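Local coordinates for protein CrataBL (Crataeva tapia, PDB 4II0) that probably binds glucose and N-acetylglucosamine as a lectin and inhibits factor Xa and, less strongly, trypsin, at residues 134-139 with 147-152; 8-13 with 51-56. All coordinates share one frame; numbering follows the deposited sequence.

Contact 1. Residues 134-139 with 147-152. With GOL (glycerol), chain J.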
ATOM      1  N   ARG A 134       5.187  23.613  29.454  1.00 25.21           N
ATOM      2  CA  ARG A 134       4.165  24.537  29.024  1.00 24.98           C
ATOM      3  C   ARG A 134       3.927  24.289  27.557  1.00 22.70           C
ATOM      4  O   ARG A 134       4.892  24.030  26.813  1.00 21.73           O
ATOM      5  CB  ARG A 134       4.627  25.993  29.211  1.00 25.92           C
ATOM      6  CG  ARG A 134       3.487  26.986  29.016  1.00 27.70           C
ATOM      7  CD  ARG A 134       3.723  28.329  29.705  1.00 32.98           C
ATOM      8  NE  ARG A 134       3.655  28.217  31.165  1.00 38.77           N
ATOM      9  CZ  ARG A 134       4.194  29.101  32.011  1.00 41.33           C
ATOM     10  NH1 ARG A 134       4.848  30.158  31.543  1.00 41.97           N
ATOM     11  NH2 ARG A 134       4.083  28.931  33.322  1.00 42.16           N
ATOM     12  N   ASP A 135       2.666  24.379  27.134  1.00 21.40           N
ATOM     13  CA  ASP A 135       2.290  24.220  25.723  1.00 20.53           C
ATOM     14  C   ASP A 135       2.932  25.323  24.863  1.00 18.47           C
ATOM     15  O   ASP A 135       3.010  26.491  25.261  1.00 18.47           O
ATOM     16  CB  ASP A 135       0.762  24.313  25.514  1.00 20.18           C
ATOM     17  CG  ASP A 135      -0.035  23.268  26.292  1.00 25.22           C
ATOM     18  OD1 ASP A 135       0.425  22.115  26.464  1.00 27.26           O
ATOM     19  OD2 ASP A 135      -1.168  23.611  26.704  1.00 26.82           O
ATOM     20  N   VAL A 136       3.367  24.947  23.680  1.00 16.40           N
ATOM     21  CA  VAL A 136       3.746  25.935  22.679  1.00 15.66           C
ATOM     22  C   VAL A 136       2.523  26.254  21.798  1.00 16.94           C
ATOM     23  O   VAL A 136       1.858  25.323  21.262  1.00 16.58           O
ATOM     24  CB  VAL A 136       4.961  25.393  21.867  1.00 15.78           C
ATOM     25  CG1 VAL A 136       5.364  26.390  20.743  1.00 13.97           C
ATOM     26  CG2 VAL A 136       6.133  25.137  22.759  1.00 14.03           C
ATOM     27  N   GLY A 137       2.245  27.557  21.610  1.00 16.05           N
ATOM     28  CA  GLY A 137       1.073  28.000  20.900  1.00 17.65           C
ATOM     29  C   GLY A 137       1.522  29.131  20.000  1.00 17.25           C
ATOM     30  O   GLY A 137       2.735  29.392  19.881  1.00 16.60           O
ATOM     31  N   ILE A 138       0.561  29.805  19.394  1.00 20.17           N
ATOM     32  CA  ILE A 138       0.868  30.915  18.505  1.00 21.83           C
ATOM     33  C   ILE A 138       0.502  32.200  19.261  1.00 24.54           C
ATOM     34  O   ILE A 138      -0.594  32.276  19.877  1.00 24.82           O
ATOM     35  CB  ILE A 138       0.097  30.750  17.174  1.00 22.41           C
ATOM     36  CG1 ILE A 138       0.551  29.500  16.442  1.00 25.55           C
ATOM     37  CG2 ILE A 138       0.356  31.970  16.201  1.00 24.49           C
ATOM     38  CD1 ILE A 138      -0.206  29.205  15.126  1.00 29.87           C
ATOM     39  N   GLU A 139       1.418  33.185  19.282  1.00 24.81           N
ATOM     40  CA  GLU A 139       1.139  34.550  19.777  1.00 27.83           C
ATOM     41  C   GLU A 139       1.311  35.591  18.678  1.00 29.93           C
ATOM     42  O   GLU A 139       1.763  35.262  17.575  1.00 28.38           O
ATOM     43  CB  GLU A 139       2.073  34.957  20.929  1.00 27.85           C
ATOM     44  CG  GLU A 139       1.795  34.245  22.250  1.00 30.53           C
ATOM     45  CD  GLU A 139       0.552  34.752  22.937  1.00 29.30           C
ATOM     46  OE1 GLU A 139       0.084  34.089  23.884  1.00 33.21           O
ATOM     47  OE2 GLU A 139       0.040  35.809  22.530  1.00 35.22           O
ATOM     48  N   ARG A 147       2.860  36.316  13.367  1.00 21.91           N
ATOM     49  CA  ARG A 147       2.509  35.334  14.385  1.00 19.89           C
ATOM     50  C   ARG A 147       3.740  34.493  14.678  1.00 19.06           C
ATOM     51  O   ARG A 147       4.460  34.131  13.773  1.00 19.30           O
ATOM     52  CB  ARG A 147       1.356  34.455  13.879  1.00 19.81           C
ATOM     53  CG  ARG A 147       0.123  35.271  13.537  1.00 23.79           C
ATOM     54  CD  ARG A 147      -1.077  34.402  13.303  1.00 32.71           C
ATOM     55  NE  ARG A 147      -2.279  35.246  13.251  1.00 40.51           N
ATOM     56  CZ  ARG A 147      -3.507  34.806  12.981  1.00 44.26           C
ATOM     57  NH1 ARG A 147      -3.717  33.520  12.701  1.00 43.79           N
ATOM     58  NH2 ARG A 147      -4.528  35.664  12.977  1.00 45.57           N
ATOM     59  N   TYR A 148       3.967  34.134  15.942  1.00 17.88           N
ATOM     60  CA  TYR A 148       5.205  33.443  16.279  1.00 17.95           C
ATOM     61  C   TYR A 148       4.918  32.463  17.380  1.00 17.32           C
ATOM     62  O   TYR A 148       3.967  32.660  18.116  1.00 18.37           O
ATOM     63  CB  TYR A 148       6.292  34.455  16.745  1.00 18.47           C
ATOM     64  CG  TYR A 148       5.836  35.370  17.863  1.00 19.69           C
ATOM     65  CD1 TYR A 148       6.026  35.010  19.178  1.00 20.08           C
ATOM     66  CD2 TYR A 148       5.188  36.571  17.598  1.00 17.83           C
ATOM     67  CE1 TYR A 148       5.599  35.835  20.203  1.00 20.80           C
ATOM     68  CE2 TYR A 148       4.746  37.429  18.609  1.00 20.20           C
ATOM     69  CZ  TYR A 148       4.960  37.016  19.945  1.00 21.40           C
ATOM     70  OH  TYR A 148       4.550  37.762  21.030  1.00 22.66           O
ATOM     71  N   LEU A 149       5.719  31.402  17.462  1.00 14.82           N
ATOM     72  CA  LEU A 149       5.566  30.380  18.504  1.00 15.56           C
ATOM     73  C   LEU A 149       5.954  30.900  19.881  1.00 15.71           C
ATOM     74  O   LEU A 149       6.969  31.589  20.021  1.00 15.16           O
ATOM     75  CB  LEU A 149       6.440  29.171  18.158  1.00 14.58           C
ATOM     76  CG  LEU A 149       6.032  28.373  16.932  1.00 15.96           C
ATOM     77  CD1 LEU A 149       6.934  27.117  16.780  1.00 12.60           C
ATOM     78  CD2 LEU A 149       4.523  27.940  16.991  1.00 17.47           C
ATOM     79  N   ALA A 150       5.174  30.542  20.912  1.00 15.86           N
ATOM     80  CA  ALA A 150       5.465  31.035  22.260  1.00 16.52           C
ATOM     81  C   ALA A 150       4.792  30.132  23.218  1.00 17.05           C
ATOM     82  O   ALA A 150       3.663  29.696  22.942  1.00 18.48           O
ATOM     83  CB  ALA A 150       4.916  32.474  22.411  1.00 16.10           C
ATOM     84  N   PRO A 151       5.447  29.825  24.353  1.00 17.15           N
ATOM     85  CA  PRO A 151       4.732  29.057  25.332  1.00 18.87           C
ATOM     86  C   PRO A 151       3.516  29.836  25.797  1.00 21.53           C
ATOM     87  O   PRO A 151       3.615  31.046  26.004  1.00 22.20           O
ATOM     88  CB  PRO A 151       5.709  28.954  26.501  1.00 18.90           C
ATOM     89  CG  PRO A 151       7.087  29.135  25.907  1.00 18.28           C
ATOM     90  CD  PRO A 151       6.834  30.121  24.752  1.00 16.50           C
ATOM     91  N   ARG A 152       2.388  29.146  25.953  1.00 21.73           N
ATOM     92  CA  ARG A 152       1.169  29.792  26.380  1.00 24.40           C
ATOM     93  C   ARG A 152       0.189  28.750  26.910  1.00 25.82           C
ATOM     94  O   ARG A 152       0.489  27.544  26.920  1.00 24.94           O
ATOM     95  CB  ARG A 152       0.568  30.643  25.241  1.00 24.72           C
ATOM     96  CG  ARG A 152       0.228  29.937  23.962  1.00 26.84           C
ATOM     97  CD  ARG A 152      -0.530  30.876  23.008  1.00 30.71           C
ATOM     98  NE  ARG A 152      -1.741  31.461  23.634  1.00 30.22           N
ATOM     99  CZ  ARG A 152      -2.699  32.121  22.975  1.00 31.14           C
ATOM    100  NH1 ARG A 152      -2.624  32.270  21.669  1.00 30.87           N
ATOM    101  NH2 ARG A 152      -3.752  32.628  23.616  1.00 31.50           N
TER
HETATM  102  C1  GOL J 210      -2.238  33.425  26.754  1.00 45.90           C
HETATM  103  O1  GOL J 210      -3.172  32.388  26.641  1.00 43.76           O
HETATM  104  C2  GOL J 210      -1.035  32.693  27.315  1.00 47.52           C
HETATM  105  O2  GOL J 210      -1.555  31.753  28.213  1.00 47.81           O
HETATM  106  C3  GOL J 210       0.066  33.542  27.980  1.00 48.43           C
HETATM  107  O3  GOL J 210       1.212  33.627  27.139  1.00 43.92           O
HETATM  108  O   HOH W   1       0.584  25.316  28.809  1.00 34.82           O

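Contact 2. Residues 8-13 with 51-56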
ATOM      1  N   TYR A   8      11.829  17.367   9.281  1.00 18.39           N
ATOM      2  CA  TYR A   8      10.344  17.414   9.183  1.00 18.30           C
ATOM      3  C   TYR A   8       9.890  18.834   9.214  1.00 17.88           C
ATOM      4  O   TYR A   8      10.493  19.631   9.936  1.00 15.90           O
ATOM      5  CB  TYR A   8       9.712  16.745  10.401  1.00 17.20           C
ATOM      6  CG  TYR A   8       9.913  15.253  10.373  1.00 20.87           C
ATOM      7  CD1 TYR A   8       9.015  14.417   9.680  1.00 21.07           C
ATOM      8  CD2 TYR A   8      11.021  14.668  11.004  1.00 21.26           C
ATOM      9  CE1 TYR A   8       9.230  13.022   9.622  1.00 25.59           C
ATOM     10  CE2 TYR A   8      11.246  13.304  10.945  1.00 22.95           C
ATOM     11  CZ  TYR A   8      10.342  12.486  10.260  1.00 23.83           C
ATOM     12  OH  TYR A   8      10.587  11.136  10.227  1.00 27.29           O
ATOM     13  N   TYR A   9       8.874  19.193   8.415  1.00 18.81           N
ATOM     14  CA  TYR A   9       8.181  20.464   8.658  1.00 19.06           C
ATOM     15  C   TYR A   9       7.217  20.331   9.818  1.00 19.22           C
ATOM     16  O   TYR A   9       6.530  19.292   9.949  1.00 21.14           O
ATOM     17  CB  TYR A   9       7.426  20.916   7.421  1.00 20.09           C
ATOM     18  CG  TYR A   9       8.321  21.084   6.241  1.00 21.93           C
ATOM     19  CD1 TYR A   9       9.052  22.268   6.073  1.00 24.62           C
ATOM     20  CD2 TYR A   9       8.464  20.055   5.285  1.00 23.68           C
ATOM     21  CE1 TYR A   9       9.864  22.446   4.977  1.00 25.24           C
ATOM     22  CE2 TYR A   9       9.305  20.226   4.167  1.00 24.79           C
ATOM     23  CZ  TYR A   9      10.001  21.423   4.042  1.00 27.85           C
ATOM     24  OH  TYR A   9      10.819  21.629   2.965  1.00 30.40           O
ATOM     25  N   ILE A  10       7.233  21.321  10.722  1.00 17.94           N
ATOM     26  CA  ILE A  10       6.136  21.491  11.699  1.00 15.79           C
ATOM     27  C   ILE A  10       5.026  22.319  11.058  1.00 17.84           C
ATOM     28  O   ILE A  10       5.313  23.396  10.498  1.00 15.32           O
ATOM     29  CB  ILE A  10       6.630  22.211  12.964  1.00 19.44           C
ATOM     30  CG1 ILE A  10       7.705  21.352  13.604  1.00 13.91           C
ATOM     31  CG2 ILE A  10       5.468  22.449  13.945  1.00 17.43           C
ATOM     32  CD1 ILE A  10       8.529  22.100  14.668  1.00 17.61           C
ATOM     33  N   LEU A  11       3.783  21.802  11.085  1.00 15.62           N
ATOM     34  CA  LEU A  11       2.674  22.510  10.437  1.00 17.99           C
ATOM     35  C   LEU A  11       1.511  22.467  11.418  1.00 16.12           C
ATOM     36  O   LEU A  11       1.380  21.510  12.176  1.00 17.78           O
ATOM     37  CB  LEU A  11       2.318  21.857   9.108  1.00 17.42           C
ATOM     38  CG  LEU A  11       3.394  21.981   8.046  1.00 20.50           C
ATOM     39  CD1 LEU A  11       3.239  20.884   7.035  1.00 23.01           C
ATOM     40  CD2 LEU A  11       3.217  23.340   7.344  1.00 17.99           C
ATOM     41  N   PRO A  12       0.712  23.527  11.479  1.00 16.38           N
ATOM     42  CA  PRO A  12      -0.529  23.496  12.245  1.00 16.95           C
ATOM     43  C   PRO A  12      -1.349  22.332  11.666  1.00 17.91           C
ATOM     44  O   PRO A  12      -1.312  22.081  10.455  1.00 17.15           O
ATOM     45  CB  PRO A  12      -1.238  24.812  11.825  1.00 18.43           C
ATOM     46  CG  PRO A  12      -0.106  25.693  11.329  1.00 16.46           C
ATOM     47  CD  PRO A  12       0.736  24.687  10.570  1.00 15.28           C
ATOM     48  N   SER A  13      -2.047  21.601  12.520  1.00 17.94           N
ATOM     49  CA  SER A  13      -2.828  20.431  12.062  1.00 20.53           C
ATOM     50  C   SER A  13      -3.883  20.696  11.011  1.00 21.29           C
ATOM     51  O   SER A  13      -4.235  19.781  10.252  1.00 22.59           O
ATOM     52  CB  SER A  13      -3.493  19.737  13.226  1.00 19.27           C
ATOM     53  OG  SER A  13      -2.527  19.299  14.160  0.51 21.27           O
ATOM     54  N   VAL A  51      12.838  21.148  10.611  1.00 16.11           N
ATOM     55  CA  VAL A  51      13.592  20.997  11.820  1.00 15.96           C
ATOM     56  C   VAL A  51      14.017  19.560  11.927  1.00 16.82           C
ATOM     57  O   VAL A  51      13.464  18.683  11.228  1.00 18.26           O
ATOM     58  CB  VAL A  51      12.748  21.303  13.095  1.00 15.37           C
ATOM     59  CG1 VAL A  51      12.372  22.796  13.150  1.00 14.95           C
ATOM     60  CG2 VAL A  51      11.449  20.445  13.153  1.00 16.87           C
ATOM     61  N   ILE A  52      14.950  19.296  12.846  1.00 17.06           N
ATOM     62  CA  ILE A  52      15.353  17.940  13.223  1.00 18.48           C
ATOM     63  C   ILE A  52      15.177  17.769  14.725  1.00 18.28           C
ATOM     64  O   ILE A  52      15.535  18.666  15.515  1.00 17.97           O
ATOM     65  CB  ILE A  52      16.848  17.685  12.859  1.00 19.25           C
ATOM     66  CG1 ILE A  52      16.994  17.566  11.342  1.00 22.20           C
ATOM     67  CG2 ILE A  52      17.376  16.424  13.570  1.00 17.27           C
ATOM     68  CD1 ILE A  52      18.415  17.915  10.796  1.00 25.51           C
ATOM     69  N   PHE A  53      14.655  16.615  15.110  1.00 18.77           N
ATOM     70  CA  PHE A  53      14.462  16.240  16.519  1.00 19.15           C
ATOM     71  C   PHE A  53      15.583  15.329  17.023  1.00 21.02           C
ATOM     72  O   PHE A  53      15.951  14.345  16.354  1.00 22.01           O
ATOM     73  CB  PHE A  53      13.104  15.542  16.681  1.00 19.86           C
ATOM     74  CG  PHE A  53      11.958  16.402  16.272  1.00 19.45           C
ATOM     75  CD1 PHE A  53      11.489  17.382  17.133  1.00 19.25           C
ATOM     76  CD2 PHE A  53      11.382  16.282  14.995  1.00 21.28           C
ATOM     77  CE1 PHE A  53      10.425  18.241  16.761  1.00 20.55           C
ATOM     78  CE2 PHE A  53      10.334  17.118  14.590  1.00 20.55           C
ATOM     79  CZ  PHE A  53       9.842  18.128  15.468  1.00 15.46           C
ATOM     80  N   THR A  54      16.136  15.653  18.189  1.00 21.01           N
ATOM     81  CA  THR A  54      17.184  14.807  18.794  1.00 22.63           C
ATOM     82  C   THR A  54      16.803  14.458  20.228  1.00 23.97           C
ATOM     83  O   THR A  54      16.856  15.324  21.119  1.00 22.78           O
ATOM     84  CB  THR A  54      18.576  15.508  18.768  1.00 22.26           C
ATOM     85  OG1 THR A  54      18.777  16.168  17.516  0.50 20.37           O
ATOM     86  CG2 THR A  54      19.723  14.522  19.039  0.50 21.61           C
ATOM     87  N   PRO A  55      16.411  13.195  20.472  1.00 25.88           N
ATOM     88  CA  PRO A  55      16.029  12.786  21.804  1.00 26.72           C
ATOM     89  C   PRO A  55      17.207  12.887  22.778  1.00 28.68           C
ATOM     90  O   PRO A  55      18.377  12.702  22.388  1.00 28.85           O
ATOM     91  CB  PRO A  55      15.636  11.309  21.601  1.00 27.95           C
ATOM     92  CG  PRO A  55      15.142  11.280  20.199  1.00 27.32           C
ATOM     93  CD  PRO A  55      16.137  12.122  19.492  1.00 26.61           C
ATOM     94  N   GLN A  56      16.880  13.165  24.037  1.00 29.58           N
ATOM     95  CA  GLN A  56      17.870  13.213  25.100  1.00 31.69           C
ATOM     96  C   GLN A  56      18.594  11.870  25.246  1.00 34.19           C
ATOM     97  O   GLN A  56      19.753  11.808  25.655  1.00 34.04           O
ATOM     98  CB  GLN A  56      17.166  13.508  26.397  1.00 31.79           C
ATOM     99  CG  GLN A  56      18.063  13.383  27.628  1.00 30.96           C
ATOM    100  CD  GLN A  56      17.479  14.179  28.735  1.00 26.89           C
ATOM    101  OE1 GLN A  56      16.286  14.071  28.992  1.00 27.68           O
ATOM    102  NE2 GLN A  56      18.288  15.001  29.386  1.00 31.06           N
TER

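Contact 1. Residues 134-139 with 147-152
Arg-134 crosses Pro-151 at about a right angle, its CD resting 3.8 Å from Pro-151 CB. At Asp-135 the backbone takes over: Arg-152 N gives a 2.8 Å hydrogen bond to Asp-135 O, and Pro-151 CA approaches the same oxygen in a CA-H...O contact. Water 1 then carries the pairing one step further, accepting from Asp-135 N and donating to Arg-152 O. The Asp-135 carboxylate has its own partner in Lys-122, a salt bridge to strand 120-125. Val-136 forms a non-hydrogen-bonded pair with Pro-151 and packs CG1 against Leu-149 CB at 3.9 Å.

Gly-137 and Ala-150 exchange N-H...O bonds in both directions. They sit in the middle of a beta hairpin that supplies the last two strands of a four-stranded antiparallel sheet, within the beta-trefoil fold of Kunitz-type inhibitors. Arg-152 passes directly over the glycine, its CG 3.7 Å from Gly-137 CA.

Ile-138 presses CG2 against Arg-147 CB at 3.5 Å, while its carbonyl receives Arg-152 NH1 at 2.7 Å. That reach depends on two turns in the arginine: CG stands between backbone N and carbonyl carbon (chi1 58°), and the bend at chi3 (-55°) brings the guanidinium back over the partner strand.

Glu-139 meets this group from one face. OE1 sits 3.2 Å from Arg-152 NE, well above the guanidinium plane, making the salt bridge purely one of charge; the two flat groups lie 36° apart. A glycerol, probably from the crystallisation liquor, takes the edge instead, its O1 3.1 Å from Arg-152 NH2. Glu-139 also pairs with Tyr-148 through two backbone bonds, and its carbonyl oxygen lies over one face of the tyrosine ring, whose hydroxyl is held by Val-141 O.

Contact 2. Residues 8-13 with 51-56
Tyr-8 and Val-51 face each other as an antiparallel hydrogen-bonded pair, each giving its N-H to the other's carbonyl: Tyr-8 N to Val-51 O at 2.9 Å, and Val-51 N to Tyr-8 O at the same length. This is the one bridge between the segments. Beyond it the strands part quickly, their N-to-C directions 101° apart, and side chains fill the angle between them.

Val-51 starts that filling. Its CG2 stands between its own backbone N and carbonyl carbon, which brings the methyl within 3.5 Å of Tyr-8 O. Ile-10 reaches in from the other strand at about a right angle to the valine, its CD1 3.7 Å from Val-51 CG2. With CG1 beside the backbone N (chi1 -62°) and an extended chi2 (166°), the isoleucine sends CD1 on as far as Phe-53, where it lies 4.3 Å from CZ. Tyr-8 closes the group from the bridge end: its CB comes to the edge of the Phe-53 ring, near the ring plane, 4.3 Å from CE2.

Strands 7-12 and 51-55 are the inner pair of a four-stranded antiparallel sheet, flanked by 158-162 and 69-72, in a protein of the beta-trefoil Kunitz family. Side chains of the flanking strands pack on the apolar group: Val-158 on Ile-10, Leu-69 and Ile-71 on Phe-53, and Ile-71 also on Val-51, with Trp-86 lying against the valine from a loop. The Phe-53 backbone is pinned by a hydrogen bond with Gly-5.

Further out, the Tyr-8 hydroxyl leaves the apolar cluster for polar company, accepting from Leu-3 N and donating to Gly-144 O of the second subunit, which fixes the far end of the ring at a subunit boundary.

Contact 2 and contact 1 lie on opposite sides of the chain's centre, in two different four-stranded sheets, with their centres 15 Å apart. Their nearest atoms are about 5 Å from one another, so they do not touch, but Trp-86 packs on both Leu-149 of contact 1 and Val-51 of contact 2. The segment running into strand 158-162 joins them too: Leu-156 bonds to Val-136, and Val-158 touches Ile-10. Glycerol, and a sulfate near Asp-135, lie at contact 1. Across the subunit boundary, Tyr-8 of contact 2 reaches Gly-144 of the second subunit, which lies in that copy's loop between residues 139 and 147, not in the paired segments themselves.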